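Local coordinates for group II chitinase (Ostrinia furnacalis, PDB 6JAV), which probably hydrolyses internal glycosidic links of chitin, this chain being the inhibitor-bound first catalytic domain of a longer glycosyl hydrolase family 18 enzyme, at residues K206-V211 with I267-G272. Residues are numbered along the deposited sequence; the frame is centred on the assembly and turned at random.
Sequences KKTGHV and IPVSDG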
loop_
_atom_site.group_PDB
_atom_site.type_symbol
_atom_site.label_atom_id
_atom_site.label_comp_id
_atom_site.label_asym_id
_atom_site.label_seq_id
_atom_site.Cartn_x
_atom_site.Cartn_y
_atom_site.Cartn_z
ATOM N N LYS A 206 -15.226 -13.561 -6.930
ATOM C CA LYS A 206 -16.406 -14.408 -6.728
ATOM C C LYS A 206 -16.090 -15.716 -6.007
ATOM O O LYS A 206 -16.894 -16.664 -6.030
ATOM C CB LYS A 206 -17.185 -14.654 -8.030
ATOM C CG LYS A 206 -17.531 -13.380 -8.794
ATOM C CD LYS A 206 -18.278 -12.384 -7.942
ATOM C CE LYS A 206 -19.634 -12.928 -7.523
ATOM N NZ LYS A 206 -20.074 -12.412 -6.194
ATOM N N LYS A 207 -14.941 -15.795 -5.349
ATOM C CA LYS A 207 -14.617 -16.934 -4.509
ATOM C C LYS A 207 -13.591 -16.461 -3.492
ATOM O O LYS A 207 -12.964 -15.414 -3.681
ATOM C CB LYS A 207 -14.107 -18.128 -5.329
ATOM C CG LYS A 207 -12.842 -17.857 -6.125
ATOM C CD LYS A 207 -12.431 -19.096 -6.932
ATOM C CE LYS A 207 -11.077 -18.917 -7.586
ATOM N NZ LYS A 207 -10.856 -20.001 -8.583
ATOM N N THR A 208 -13.451 -17.215 -2.404
ATOM C CA THR A 208 -12.538 -16.800 -1.336
ATOM C C THR A 208 -11.086 -16.994 -1.751
ATOM O O THR A 208 -10.746 -17.888 -2.534
ATOM C CB THR A 208 -12.808 -17.577 -0.045
ATOM O OG1 THR A 208 -12.662 -18.986 -0.282
ATOM C CG2 THR A 208 -14.199 -17.267 0.476
ATOM N N GLY A 209 -10.223 -16.140 -1.216
ATOM C CA GLY A 209 -8.791 -16.265 -1.433
ATOM C C GLY A 209 -8.085 -15.325 -0.483
ATOM O O GLY A 209 -8.723 -14.514 0.204
ATOM N N HIS A 210 -6.761 -15.448 -0.440
ATOM C CA HIS A 210 -5.983 -14.651 0.504
ATOM C C HIS A 210 -5.605 -13.286 -0.062
ATOM O O HIS A 210 -5.096 -13.189 -1.177
ATOM C CB HIS A 210 -4.721 -15.373 0.969
ATOM C CG HIS A 210 -4.262 -14.876 2.287
ATOM N ND1 HIS A 210 -3.524 -13.712 2.431
ATOM C CD2 HIS A 210 -4.510 -15.326 3.538
ATOM C CE1 HIS A 210 -3.318 -13.487 3.715
ATOM N NE2 HIS A 210 -3.913 -14.450 4.412
ATOM N N VAL A 211 -5.807 -12.233 0.747
ATOM C CA VAL A 211 -5.398 -10.877 0.363
ATOM C C VAL A 211 -3.946 -10.802 -0.127
ATOM O O VAL A 211 -3.624 -9.991 -1.004
ATOM C CB VAL A 211 -5.695 -9.889 1.516
ATOM C CG1 VAL A 211 -4.945 -10.235 2.794
ATOM C CG2 VAL A 211 -5.397 -8.432 1.071
ATOM N N ILE A 267 -13.847 -21.040 -2.348
ATOM C CA ILE A 267 -15.272 -21.386 -2.273
ATOM C C ILE A 267 -16.123 -20.234 -2.793
ATOM O O ILE A 267 -15.715 -19.065 -2.691
ATOM C CB ILE A 267 -15.691 -21.776 -0.845
ATOM C CG1 ILE A 267 -15.660 -20.555 0.085
ATOM C CG2 ILE A 267 -14.815 -22.909 -0.295
ATOM C CD1 ILE A 267 -16.153 -20.847 1.458
ATOM N N PRO A 268 -17.320 -20.505 -3.331
ATOM C CA PRO A 268 -18.115 -19.442 -3.957
ATOM C C PRO A 268 -18.531 -18.341 -2.993
ATOM O O PRO A 268 -18.875 -18.583 -1.832
ATOM C CB PRO A 268 -19.338 -20.192 -4.511
ATOM C CG PRO A 268 -18.824 -21.558 -4.764
ATOM C CD PRO A 268 -17.865 -21.844 -3.641
ATOM N N VAL A 269 -18.537 -17.121 -3.518
ATOM C CA VAL A 269 -18.818 -15.915 -2.758
ATOM C C VAL A 269 -19.875 -15.111 -3.501
ATOM O O VAL A 269 -19.824 -14.988 -4.730
ATOM C CB VAL A 269 -17.507 -15.110 -2.600
ATOM C CG1 VAL A 269 -17.787 -13.618 -2.404
ATOM C CG2 VAL A 269 -16.675 -15.711 -1.468
ATOM N N SER A 270 -20.837 -14.567 -2.758
ATOM C CA SER A 270 -21.913 -13.787 -3.350
ATOM C C SER A 270 -21.675 -12.283 -3.330
ATOM O O SER A 270 -22.262 -11.575 -4.154
ATOM C CB SER A 270 -23.248 -14.105 -2.662
ATOM O OG SER A 270 -23.226 -13.741 -1.296
ATOM N N ASP A 271 -20.837 -11.777 -2.426
ATOM C CA ASP A 271 -20.630 -10.341 -2.274
ATOM C C ASP A 271 -19.414 -10.153 -1.378
ATOM O O ASP A 271 -18.893 -11.110 -0.796
ATOM C CB ASP A 271 -21.851 -9.688 -1.614
ATOM C CG ASP A 271 -21.965 -8.199 -1.904
ATOM O OD1 ASP A 271 -21.068 -7.621 -2.558
ATOM O OD2 ASP A 271 -22.970 -7.599 -1.458
ATOM N N GLY A 272 -18.980 -8.897 -1.263
ATOM C CA GLY A 272 -18.057 -8.540 -0.203
ATOM C C GLY A 272 -18.637 -8.831 1.169
ATOM O O GLY A 272 -19.843 -9.007 1.349
#
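CG of Lys206 lies beside the backbone N, anti to the carbonyl carbon (chi1 -52°), while OG1 of Thr208 sits between its backbone N and carbonyl carbon (chi1 59°), facing Ile267. Further bends at chi2, chi3 and chi4 carry the lysine ammonium to the backbone of 269-270. There Lys206 NZ donates to Val269 O at 3.0 Å, from above the carbonyl plane, and more weakly to Ser270 O. The backbone of Lys206 takes part too, its O accepting from Val269 N (3.0 Å).

Lys207 and Pro268 form a single beta bridge, flanked by that bond and by a 2.9 Å bond from Thr208 N to Ile267 O; the CA-H of Lys207 approaches the same oxygen. In return Ile267 N donates to Thr208 OG1 at 3.1 Å with a fairly straight N-H...O angle of 162°; this hydroxyl also bonds Gly264 O. The threonine methyl CG2 touches both CG2 of Val269 (3.5 Å) and CG1 of Ile267 (3.6 Å).

In the family 18 TIM barrel, the contact joins the loop after barrel strand 192-195 to the excursion between strands 244-257 and 342-346, consistent with this family's alpha+beta insertion. Behind it, Thr208 and Ile267 pack on Ile257 and Val269 on Phe255, both of strand 244-257, while Trp319 of strand 318-321 also touches Thr208.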